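Putative L-alanine-DL-glutamate epimerase (Burkholderia xenovorans LB400, PDB 3SN4) probably acts as a magnesium-dependent racemase or epimerase of the mandelate racemase/muconate lactonizing enzyme family and binds 2-oxoglutarate in its metal site. Local coordinates at residues Val315-Phe320 with Pro337-Met342; Pro264-Glu269 with Val288-Thr293; Val119-Ser124 with Met342-Asp347. All coordinates share one frame; numbering follows the deposited sequence. Where two conformers were deposited one is given.

Contact 1 of 3, residues Val315-Phe320 with Pro337-Met342; sequences VAPHNF and PNLRIM. With AKG (2-oxoglutaric acid), chain C.
Pro317 meets two side chains of 337-342, each at about a right angle. Its CG packs on CG of selenomethionine Met342 at 3.8 Å. Its CD lies 3.9 Å from CD1 of Leu339. The Met342 chain starts with CG opposite the backbone N (chi1 -176°) and stays extended. This carries its methyl CE obliquely to the amide of Asn319, 3.6 Å from ND2. That amide is fixed from outside, with OD1 bonded to Asn329 and ND2 to Thr326 and to the carbonyl of Glu343. Ile341 O is buried and accepts no hydrogen bond. CB of Ala316 is 3.5 Å from it and CD of Pro317 is 3.4 Å from it, so carbon groups close round it.

At the other end the backbones join. Val315 N donates to Asn338 O at 2.8 Å, and Arg340 N donates to Val315 O at 2.7 Å. Both bonds are nearly straight and enclose a single bridge between Val315 and Leu339. Asn338 centres an inverse gamma turn. Arg340 leads away to a salt bridge with Glu227 of the second subunit. Beyond Pro317, His318 and Phe320 reach 2-oxoglutarate, Phe320 with a ring face over its C3. Strand 314-317 thus meets the run into strand 342-344, as the last two strands do in the (beta/alpha)7-beta barrel of the enolase superfamily.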
loop_
_atom_site.group_PDB
_atom_site.type_symbol
_atom_site.label_atom_id
_atom_site.label_comp_id
_atom_site.label_asym_id
_atom_site.label_seq_id
_atom_site.Cartn_x
_atom_site.Cartn_y
_atom_site.Cartn_z
ATOM N N VAL A 315 26.017 -5.693 -7.012
ATOM C CA VAL A 315 26.715 -5.086 -5.884
ATOM C C VAL A 315 28.149 -4.696 -6.216
ATOM O O VAL A 315 28.769 -5.253 -7.123
ATOM C CB VAL A 315 26.696 -6.011 -4.647
ATOM C CG1 VAL A 315 25.257 -6.326 -4.248
ATOM C CG2 VAL A 315 27.485 -7.260 -4.887
ATOM N N ALA A 316 28.661 -3.746 -5.455
ATOM C CA ALA A 316 30.025 -3.271 -5.568
ATOM C C ALA A 316 30.638 -3.172 -4.188
ATOM O O ALA A 316 30.090 -2.506 -3.311
ATOM C CB ALA A 316 30.040 -1.892 -6.262
ATOM N N PRO A 317 31.792 -3.816 -3.972
ATOM C CA PRO A 317 32.456 -3.620 -2.677
ATOM C C PRO A 317 32.939 -2.200 -2.452
ATOM O O PRO A 317 33.434 -1.519 -3.395
ATOM C CB PRO A 317 33.664 -4.561 -2.727
ATOM C CG PRO A 317 33.798 -4.988 -4.084
ATOM C CD PRO A 317 32.592 -4.635 -4.892
ATOM N N HIS A 318 32.803 -1.773 -1.205
ATOM C CA HIS A 318 33.372 -0.524 -0.732
ATOM C C HIS A 318 34.811 -0.782 -0.340
ATOM O O HIS A 318 35.076 -1.549 0.586
ATOM C CB HIS A 318 32.592 -0.072 0.490
ATOM C CG HIS A 318 32.842 1.339 0.878
ATOM N ND1 HIS A 318 32.616 1.798 2.157
ATOM C CD2 HIS A 318 33.326 2.389 0.170
ATOM C CE1 HIS A 318 32.912 3.087 2.210
ATOM N NE2 HIS A 318 33.358 3.466 1.021
ATOM N N ASN A 319 35.739 -0.140 -1.038
ATOM C CA ASN A 319 37.151 -0.441 -0.877
ATOM C C ASN A 319 37.975 0.813 -1.054
ATOM O O ASN A 319 38.266 1.211 -2.194
ATOM C CB ASN A 319 37.554 -1.476 -1.927
ATOM C CG ASN A 319 38.956 -1.965 -1.753
ATOM O OD1 ASN A 319 39.338 -2.399 -0.659
ATOM N ND2 ASN A 319 39.742 -1.908 -2.831
ATOM N N PHE A 320 38.326 1.450 0.065
ATOM C CA PHE A 320 39.133 2.664 0.017
ATOM C C PHE A 320 40.152 2.753 1.153
ATOM O O PHE A 320 40.457 3.853 1.667
ATOM C CB PHE A 320 38.249 3.929 -0.055
ATOM C CG PHE A 320 37.612 4.339 1.261
ATOM C CD1 PHE A 320 37.957 5.544 1.864
ATOM C CD2 PHE A 320 36.648 3.549 1.874
ATOM C CE1 PHE A 320 37.375 5.933 3.087
ATOM C CE2 PHE A 320 36.063 3.945 3.093
ATOM C CZ PHE A 320 36.428 5.137 3.686
ATOM N N PRO A 337 28.187 -13.603 -8.018
ATOM C CA PRO A 337 27.825 -13.547 -9.450
ATOM C C PRO A 337 27.406 -12.141 -9.887
ATOM O O PRO A 337 27.823 -11.651 -10.943
ATOM C CB PRO A 337 26.658 -14.555 -9.563
ATOM C CG PRO A 337 26.151 -14.708 -8.203
ATOM C CD PRO A 337 27.342 -14.551 -7.279
ATOM N N ASN A 338 26.598 -11.502 -9.051
ATOM C CA ASN A 338 25.977 -10.207 -9.342
ATOM C C ASN A 338 26.890 -9.054 -8.965
ATOM O O ASN A 338 26.543 -8.232 -8.141
ATOM C CB ASN A 338 24.598 -10.087 -8.654
ATOM C CG ASN A 338 24.633 -10.361 -7.142
ATOM O OD1 ASN A 338 25.224 -11.340 -6.692
ATOM N ND2 ASN A 338 23.927 -9.523 -6.360
ATOM N N LEU A 339 28.072 -9.018 -9.579
ATOM C CA LEU A 339 29.107 -8.036 -9.258
ATOM C C LEU A 339 29.108 -6.893 -10.275
ATOM O O LEU A 339 29.361 -7.112 -11.468
ATOM C CB LEU A 339 30.487 -8.705 -9.247
ATOM C CG LEU A 339 31.677 -7.772 -8.936
ATOM C CD1 LEU A 339 31.699 -7.426 -7.479
ATOM C CD2 LEU A 339 32.970 -8.395 -9.346
ATOM N N ARG A 340 28.866 -5.672 -9.810
ATOM C CA ARG A 340 28.820 -4.524 -10.728
ATOM C C ARG A 340 30.207 -4.146 -11.263
ATOM O O ARG A 340 30.404 -3.983 -12.464
ATOM C CB ARG A 340 28.192 -3.307 -10.051
ATOM C CG ARG A 340 27.971 -2.110 -10.998
ATOM C CD ARG A 340 27.081 -2.504 -12.132
ATOM N NE ARG A 340 27.030 -1.546 -13.233
ATOM C CZ ARG A 340 27.864 -1.526 -14.281
ATOM N NH1 ARG A 340 28.880 -2.383 -14.401
ATOM N NH2 ARG A 340 27.690 -0.599 -15.216
ATOM N N ILE A 341 31.134 -3.997 -10.321
ATOM C CA ILE A 341 32.496 -3.503 -10.547
ATOM C C ILE A 341 33.171 -3.465 -9.163
ATOM O O ILE A 341 32.475 -3.537 -8.141
ATOM C CB ILE A 341 32.464 -2.085 -11.171
ATOM C CG1 ILE A 341 33.840 -1.651 -11.680
ATOM C CG2 ILE A 341 31.916 -1.075 -10.172
ATOM C CD1 ILE A 341 33.775 -0.432 -12.640
HETATM N N MSE A 342 34.497 -3.325 -9.109
HETATM C CA MSE A 342 35.192 -3.150 -7.836
HETATM C C MSE A 342 35.880 -1.809 -7.709
HETATM O O MSE A 342 36.546 -1.332 -8.635
HETATM C CB MSE A 342 36.247 -4.219 -7.593
HETATM C CG MSE A 342 36.892 -4.058 -6.164
HETATM SE SE MSE A 342 37.614 -5.663 -5.706
HETATM C CE MSE A 342 38.991 -4.986 -4.442
HETATM C C1 AKG C . 33.745 5.731 -1.169
HETATM O O1 AKG C . 34.879 5.171 -1.179
HETATM O O2 AKG C . 32.902 5.502 -2.093
HETATM C C2 AKG C . 33.364 6.643 -0.056
HETATM O O5 AKG C . 32.335 7.312 -0.123
HETATM C C3 AKG C . 34.137 6.750 1.237
HETATM C C4 AKG C . 35.168 7.882 1.403
HETATM C C5 AKG C . 34.805 9.336 1.149
HETATM O O3 AKG C . 34.707 9.701 -0.047
HETATM O O4 AKG C . 34.682 10.131 2.127
#

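Contact 2 of 3, residues Pro264-Glu269 with Val288-Thr293; sequences PISSCE and VAIVDT. With MG (magnesium ion), chain B; AKG (2-oxoglutaric acid), chain C.
The carboxylate of Glu269, whose CB packs on Ile290, turns its two oxygens to the metal site. O5 of 2-oxoglutarate lies nearly in its plane, and magnesium a little off it. OE2 binds magnesium at 2.2 Å. OE1 does not share the metal but lies 2.8 Å from O5 of 2-oxoglutarate. The Glu269 side chain also touches Phe41, Asp247 and His318. The second flat group is the carboxylate of Asp292. Its OD2 caps the following helix at Trp295 N, while its OD1 is hydrogen-bonded to His318 ND1, Tyr321 OH and water 2.

Below the metal, CB of Glu269 rests 3.5 Å from CG2 of Ile290. The Glu269 CG sits between backbone N and carbonyl carbon (chi1 79°), and the chain beyond it is extended, which lifts the carboxylate off the strands. The other branch of Ile290 runs back, so that CD1 comes 3.6 Å from OG of Ser266. CB of Ser266 packs against CB of Val288 on the same side of the sheet.

Strands 265-267 and 288-291 run parallel, joined by helix 273-282 in a beta-alpha-beta unit. Val288 N bonds to Ile265 O, Ser267 N to Val288 O, and Ile290 N to Ser267 O. Past them the direct bonds stop, though the chains stay close. Water 1 links Cys268 O to Asp292 N, and water 2 links Glu269 O to Asp292 OD1.

Asp219, Glu245, water 3 and the chelating O2 and O5 of 2-oxoglutarate complete six ligands. The metal would probably polarise the ligand oxygens it holds, consistent with the enolase-superfamily way of stabilising an enediolate. The Asp292-His318 pair resembles the His-Asp dyad of mandelate racemase.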
loop_
_atom_site.group_PDB
_atom_site.type_symbol
_atom_site.label_atom_id
_atom_site.label_comp_id
_atom_site.label_asym_id
_atom_site.label_seq_id
_atom_site.Cartn_x
_atom_site.Cartn_y
_atom_site.Cartn_z
ATOM N N PRO A 264 22.136 6.096 -13.301
ATOM C CA PRO A 264 22.076 5.053 -12.304
ATOM C C PRO A 264 22.513 5.569 -10.929
ATOM O O PRO A 264 23.455 6.365 -10.802
ATOM C CB PRO A 264 23.053 3.987 -12.836
ATOM C CG PRO A 264 23.285 4.363 -14.290
ATOM C CD PRO A 264 23.140 5.812 -14.353
ATOM N N ILE A 265 21.802 5.119 -9.906
ATOM C CA ILE A 265 22.056 5.544 -8.549
ATOM C C ILE A 265 22.609 4.381 -7.740
ATOM O O ILE A 265 22.028 3.276 -7.720
ATOM C CB ILE A 265 20.764 6.063 -7.890
ATOM C CG1 ILE A 265 20.217 7.291 -8.635
ATOM C CG2 ILE A 265 20.960 6.319 -6.396
ATOM C CD1 ILE A 265 21.159 8.512 -8.751
ATOM N N SER A 266 23.725 4.632 -7.056
ATOM C CA SER A 266 24.253 3.697 -6.095
ATOM C C SER A 266 24.212 4.256 -4.667
ATOM O O SER A 266 24.233 5.467 -4.443
ATOM C CB SER A 266 25.686 3.322 -6.480
ATOM O OG SER A 266 26.550 4.426 -6.408
ATOM N N SER A 267 24.167 3.358 -3.700
ATOM C CA SER A 267 24.141 3.741 -2.282
ATOM C C SER A 267 24.434 2.504 -1.449
ATOM O O SER A 267 24.759 1.456 -1.998
ATOM C CB SER A 267 22.755 4.306 -1.894
ATOM O OG SER A 267 22.745 4.902 -0.587
ATOM N N CYS A 268 24.301 2.670 -0.126
ATOM C CA CYS A 268 24.305 1.601 0.884
ATOM C C CYS A 268 25.649 1.258 1.537
ATOM O O CYS A 268 25.689 0.329 2.334
ATOM C CB CYS A 268 23.710 0.319 0.354
ATOM S SG CYS A 268 22.083 0.514 -0.453
ATOM N N GLU A 269 26.720 1.979 1.215
ATOM C CA GLU A 269 28.063 1.621 1.692
ATOM C C GLU A 269 28.186 1.612 3.205
ATOM O O GLU A 269 29.123 1.019 3.764
ATOM C CB GLU A 269 29.145 2.541 1.087
ATOM C CG GLU A 269 29.269 3.921 1.732
ATOM C CD GLU A 269 30.199 4.880 0.987
ATOM O OE1 GLU A 269 30.704 5.821 1.647
ATOM O OE2 GLU A 269 30.426 4.719 -0.240
ATOM N N VAL A 288 22.487 0.198 -8.004
ATOM C CA VAL A 288 23.586 -0.595 -7.474
ATOM C C VAL A 288 23.717 -0.487 -5.947
ATOM O O VAL A 288 23.684 0.608 -5.419
ATOM C CB VAL A 288 24.899 -0.107 -8.103
ATOM C CG1 VAL A 288 26.066 -0.848 -7.530
ATOM C CG2 VAL A 288 24.832 -0.267 -9.639
ATOM N N ALA A 289 23.873 -1.621 -5.263
ATOM C CA ALA A 289 24.118 -1.658 -3.832
ATOM C C ALA A 289 25.603 -1.793 -3.557
ATOM O O ALA A 289 26.250 -2.774 -3.960
ATOM C CB ALA A 289 23.355 -2.802 -3.147
ATOM N N ILE A 290 26.148 -0.805 -2.865
ATOM C CA ILE A 290 27.543 -0.830 -2.423
ATOM C C ILE A 290 27.560 -1.564 -1.091
ATOM O O ILE A 290 26.782 -1.250 -0.199
ATOM C CB ILE A 290 28.121 0.584 -2.325
ATOM C CG1 ILE A 290 28.170 1.193 -3.754
ATOM C CG2 ILE A 290 29.552 0.569 -1.728
ATOM C CD1 ILE A 290 28.374 2.716 -3.828
ATOM N N VAL A 291 28.414 -2.573 -0.971
ATOM C CA VAL A 291 28.473 -3.365 0.243
ATOM C C VAL A 291 29.849 -3.187 0.855
ATOM O O VAL A 291 30.861 -3.400 0.184
ATOM C CB VAL A 291 28.213 -4.862 -0.037
ATOM C CG1 VAL A 291 28.261 -5.690 1.246
ATOM C CG2 VAL A 291 26.882 -5.061 -0.752
ATOM N N ASP A 292 29.881 -2.787 2.117
ATOM C CA ASP A 292 31.143 -2.724 2.857
ATOM C C ASP A 292 31.392 -4.030 3.621
ATOM O O ASP A 292 30.882 -4.256 4.738
ATOM C CB ASP A 292 31.185 -1.527 3.791
ATOM C CG ASP A 292 32.602 -1.183 4.218
ATOM O OD1 ASP A 292 32.949 0.026 4.269
ATOM O OD2 ASP A 292 33.373 -2.125 4.487
ATOM N N THR A 293 32.205 -4.870 3.005
ATOM C CA THR A 293 32.521 -6.175 3.523
ATOM C C THR A 293 33.579 -6.084 4.630
ATOM O O THR A 293 33.697 -7.001 5.457
ATOM C CB THR A 293 33.065 -7.101 2.411
ATOM O OG1 THR A 293 34.450 -6.815 2.212
ATOM C CG2 THR A 293 32.300 -6.929 1.092
HETATM MG MG MG B . 30.939 6.457 -1.480
HETATM C C1 AKG C . 33.745 5.731 -1.169
HETATM O O1 AKG C . 34.879 5.171 -1.179
HETATM O O2 AKG C . 32.902 5.502 -2.093
HETATM C C2 AKG C . 33.364 6.643 -0.056
HETATM O O5 AKG C . 32.335 7.312 -0.123
HETATM C C3 AKG C . 34.137 6.750 1.237
HETATM C C4 AKG C . 35.168 7.882 1.403
HETATM C C5 AKG C . 34.805 9.336 1.149
HETATM O O3 AKG C . 34.707 9.701 -0.047
HETATM O O4 AKG C . 34.682 10.131 2.127
HETATM O O HOH W 1 27.456 -1.833 3.219
HETATM O O HOH W 2 31.192 2.546 4.862
HETATM O O HOH W 3 29.250 7.405 -0.833
#

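Contact 3 of 3, residues Val119-Ser124 with Met342-Asp347; sequences VPVYWS and METDID. With AKG (2-oxoglutaric acid), chain C.
Glu343 crosses one face of the Tyr122 ring obliquely and ends on the hydroxyl of Ser124. Its CA stands over that face, 3.9 Å from the centroid of the Tyr122 ring, a CH-pi contact displaced toward the rim. CB meets the phenol oxygen, with Tyr122 OH 3.3 Å away. CG is opposite the backbone N (chi1 -180°), and the extended chain keeps to the tyrosine. CG also touches CB of Ser124 at 3.5 Å. CD is again 3.3 Å from Tyr122 OH, and the carboxylate plane is tilted only 21° from the ring. At the tip, OE2 uses its anti lone pair to accept from Ser124 OG at 2.7 Å. Glu343 OE2 also lies 2.7 Å from O1 of 2-oxoglutarate. Tyr122 OH is itself bonded to Lys163, a residue that binds this ligand.

Strands 118-123 and 342-344 run parallel here. Backbone bonds link Met342 N to Pro120 O, Tyr122 N to Met342 O, Thr344 N to Tyr122 O and Ser124 N to Thr344 O. The pairing brings the first and last strands of the barrel together, as in the closed (beta/alpha)7-beta barrel of this superfamily, with Glu343 at the active-site end.

On the opposite side of the sheet from Glu343 lies Trp123. CB of Ile346 sits almost on the normal of its five-membered ring, 3.6 Å from the centroid. Trp123 NE1 donates to Asp347 OD2 at 3.1 Å. The oxygen lies in the indole plane, but the donor comes from above the carboxylate plane, the two planes being 63° apart. Water 4 bridges Ser124 O to Asp347 N and OD2, while Arg130 pairs with Asp347 OD1.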
loop_
_atom_site.group_PDB
_atom_site.type_symbol
_atom_site.label_atom_id
_atom_site.label_comp_id
_atom_site.label_asym_id
_atom_site.label_seq_id
_atom_site.Cartn_x
_atom_site.Cartn_y
_atom_site.Cartn_z
ATOM N N VAL A 119 38.710 -9.004 -12.000
ATOM C CA VAL A 119 37.570 -8.123 -11.782
ATOM C C VAL A 119 37.874 -6.722 -12.305
ATOM O O VAL A 119 38.893 -6.140 -11.920
ATOM C CB VAL A 119 37.277 -7.969 -10.273
ATOM C CG1 VAL A 119 35.907 -7.334 -10.078
ATOM C CG2 VAL A 119 37.397 -9.322 -9.546
ATOM N N PRO A 120 37.004 -6.168 -13.175
ATOM C CA PRO A 120 37.164 -4.772 -13.539
ATOM C C PRO A 120 37.004 -3.854 -12.334
ATOM O O PRO A 120 36.184 -4.102 -11.439
ATOM C CB PRO A 120 36.038 -4.527 -14.550
ATOM C CG PRO A 120 35.710 -5.862 -15.102
ATOM C CD PRO A 120 35.953 -6.829 -13.974
ATOM N N VAL A 121 37.799 -2.798 -12.316
ATOM C CA VAL A 121 37.815 -1.875 -11.215
ATOM C C VAL A 121 37.534 -0.482 -11.736
ATOM O O VAL A 121 37.606 -0.227 -12.951
ATOM C CB VAL A 121 39.217 -1.878 -10.528
ATOM C CG1 VAL A 121 39.606 -3.288 -10.115
ATOM C CG2 VAL A 121 40.297 -1.295 -11.487
ATOM N N TYR A 122 37.193 0.416 -10.821
ATOM C CA TYR A 122 37.352 1.838 -11.082
ATOM C C TYR A 122 38.377 2.449 -10.132
ATOM O O TYR A 122 38.511 2.031 -8.980
ATOM C CB TYR A 122 36.043 2.593 -11.004
ATOM C CG TYR A 122 35.379 2.656 -9.666
ATOM C CD1 TYR A 122 35.531 3.773 -8.838
ATOM C CD2 TYR A 122 34.525 1.638 -9.245
ATOM C CE1 TYR A 122 34.862 3.855 -7.604
ATOM C CE2 TYR A 122 33.864 1.711 -8.010
ATOM C CZ TYR A 122 34.030 2.823 -7.218
ATOM O OH TYR A 122 33.381 2.869 -6.031
ATOM N N TRP A 123 39.077 3.447 -10.643
ATOM C CA TRP A 123 40.075 4.187 -9.880
ATOM C C TRP A 123 39.338 5.247 -9.095
ATOM O O TRP A 123 38.859 6.241 -9.656
ATOM C CB TRP A 123 41.090 4.810 -10.825
ATOM C CG TRP A 123 42.114 5.738 -10.199
ATOM C CD1 TRP A 123 42.097 6.285 -8.955
ATOM C CD2 TRP A 123 43.264 6.279 -10.858
ATOM N NE1 TRP A 123 43.184 7.111 -8.780
ATOM C CE2 TRP A 123 43.912 7.129 -9.939
ATOM C CE3 TRP A 123 43.813 6.116 -12.133
ATOM C CZ2 TRP A 123 45.088 7.825 -10.259
ATOM C CZ3 TRP A 123 44.984 6.798 -12.451
ATOM C CH2 TRP A 123 45.611 7.639 -11.515
ATOM N N SER A 124 39.223 4.993 -7.800
ATOM C CA SER A 124 38.387 5.790 -6.937
ATOM C C SER A 124 39.162 6.950 -6.388
ATOM O O SER A 124 40.401 6.960 -6.441
ATOM C CB SER A 124 37.848 4.939 -5.790
ATOM O OG SER A 124 36.863 5.680 -5.122
HETATM N N MSE A 342 34.497 -3.325 -9.109
HETATM C CA MSE A 342 35.192 -3.150 -7.836
HETATM C C MSE A 342 35.880 -1.809 -7.709
HETATM O O MSE A 342 36.546 -1.332 -8.635
HETATM C CB MSE A 342 36.247 -4.219 -7.593
HETATM C CG MSE A 342 36.892 -4.058 -6.164
HETATM SE SE MSE A 342 37.614 -5.663 -5.706
HETATM C CE MSE A 342 38.991 -4.986 -4.442
ATOM N N GLU A 343 35.726 -1.220 -6.530
ATOM C CA GLU A 343 36.375 0.047 -6.203
ATOM C C GLU A 343 37.811 -0.220 -5.815
ATOM O O GLU A 343 38.116 -1.169 -5.105
ATOM C CB GLU A 343 35.696 0.703 -5.015
ATOM C CG GLU A 343 36.300 2.037 -4.602
ATOM C CD GLU A 343 35.524 2.743 -3.505
ATOM O OE1 GLU A 343 34.781 2.069 -2.746
ATOM O OE2 GLU A 343 35.654 3.991 -3.422
ATOM N N THR A 344 38.688 0.654 -6.246
ATOM C CA THR A 344 40.033 0.621 -5.724
ATOM C C THR A 344 40.691 1.986 -5.811
ATOM O O THR A 344 40.466 2.705 -6.761
ATOM C CB THR A 344 40.863 -0.431 -6.447
ATOM O OG1 THR A 344 41.944 -0.789 -5.588
ATOM C CG2 THR A 344 41.388 0.077 -7.793
ATOM N N ASP A 345 41.505 2.318 -4.811
ATOM C CA ASP A 345 42.304 3.546 -4.826
ATOM C C ASP A 345 43.651 3.252 -5.478
ATOM O O ASP A 345 44.471 2.494 -4.964
ATOM C CB ASP A 345 42.497 4.104 -3.422
ATOM C CG ASP A 345 41.205 4.698 -2.815
ATOM O OD1 ASP A 345 40.339 5.261 -3.544
ATOM O OD2 ASP A 345 41.085 4.650 -1.564
ATOM N N ILE A 346 43.894 3.849 -6.625
ATOM C CA ILE A 346 45.117 3.559 -7.337
ATOM C C ILE A 346 46.256 4.431 -6.801
ATOM O O ILE A 346 47.418 4.029 -6.831
ATOM C CB ILE A 346 44.886 3.664 -8.867
ATOM C CG1 ILE A 346 43.881 2.564 -9.293
ATOM C CG2 ILE A 346 46.212 3.524 -9.673
ATOM C CD1 ILE A 346 44.457 1.159 -9.220
ATOM N N ASP A 347 45.920 5.612 -6.279
ATOM C CA ASP A 347 46.913 6.447 -5.604
ATOM C C ASP A 347 47.295 5.696 -4.336
ATOM O O ASP A 347 46.419 5.259 -3.603
ATOM C CB ASP A 347 46.355 7.817 -5.216
ATOM C CG ASP A 347 45.947 8.645 -6.416
ATOM O OD1 ASP A 347 46.860 9.148 -7.112
ATOM O OD2 ASP A 347 44.714 8.785 -6.650
HETATM C C1 AKG C . 33.745 5.731 -1.169
HETATM O O1 AKG C . 34.879 5.171 -1.179
HETATM O O2 AKG C . 32.902 5.502 -2.093
HETATM C C2 AKG C . 33.364 6.643 -0.056
HETATM O O5 AKG C . 32.335 7.312 -0.123
HETATM C C3 AKG C . 34.137 6.750 1.237
HETATM C C4 AKG C . 35.168 7.882 1.403
HETATM C C5 AKG C . 34.805 9.336 1.149
HETATM O O3 AKG C . 34.707 9.701 -0.047
HETATM O O4 AKG C . 34.682 10.131 2.127
HETATM O O HOH W 4 43.008 6.895 -5.663
#

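Overall arrangement
The three contacts follow one another round the barrel. Contact 2 joins strands 265-267 and 288-291. Contact 1 joins the next strand, 314-317, to the approach to strand 342-344. Contact 3 joins strand 342-344 to strand 118-123. Centres of contacts 1 and 2 are about 8 Å apart, those of 1 and 3 about 10 Å, and those of 2 and 3 about 15 Å. Along the chain contact 2 closes before contact 1 opens, and contact 3 encloses both. Contacts 1 and 3 share Met342, and strands 288-291 and 314-317 are sheet neighbours. All three reach 2-oxoglutarate, so consecutive strand ends build one pocket.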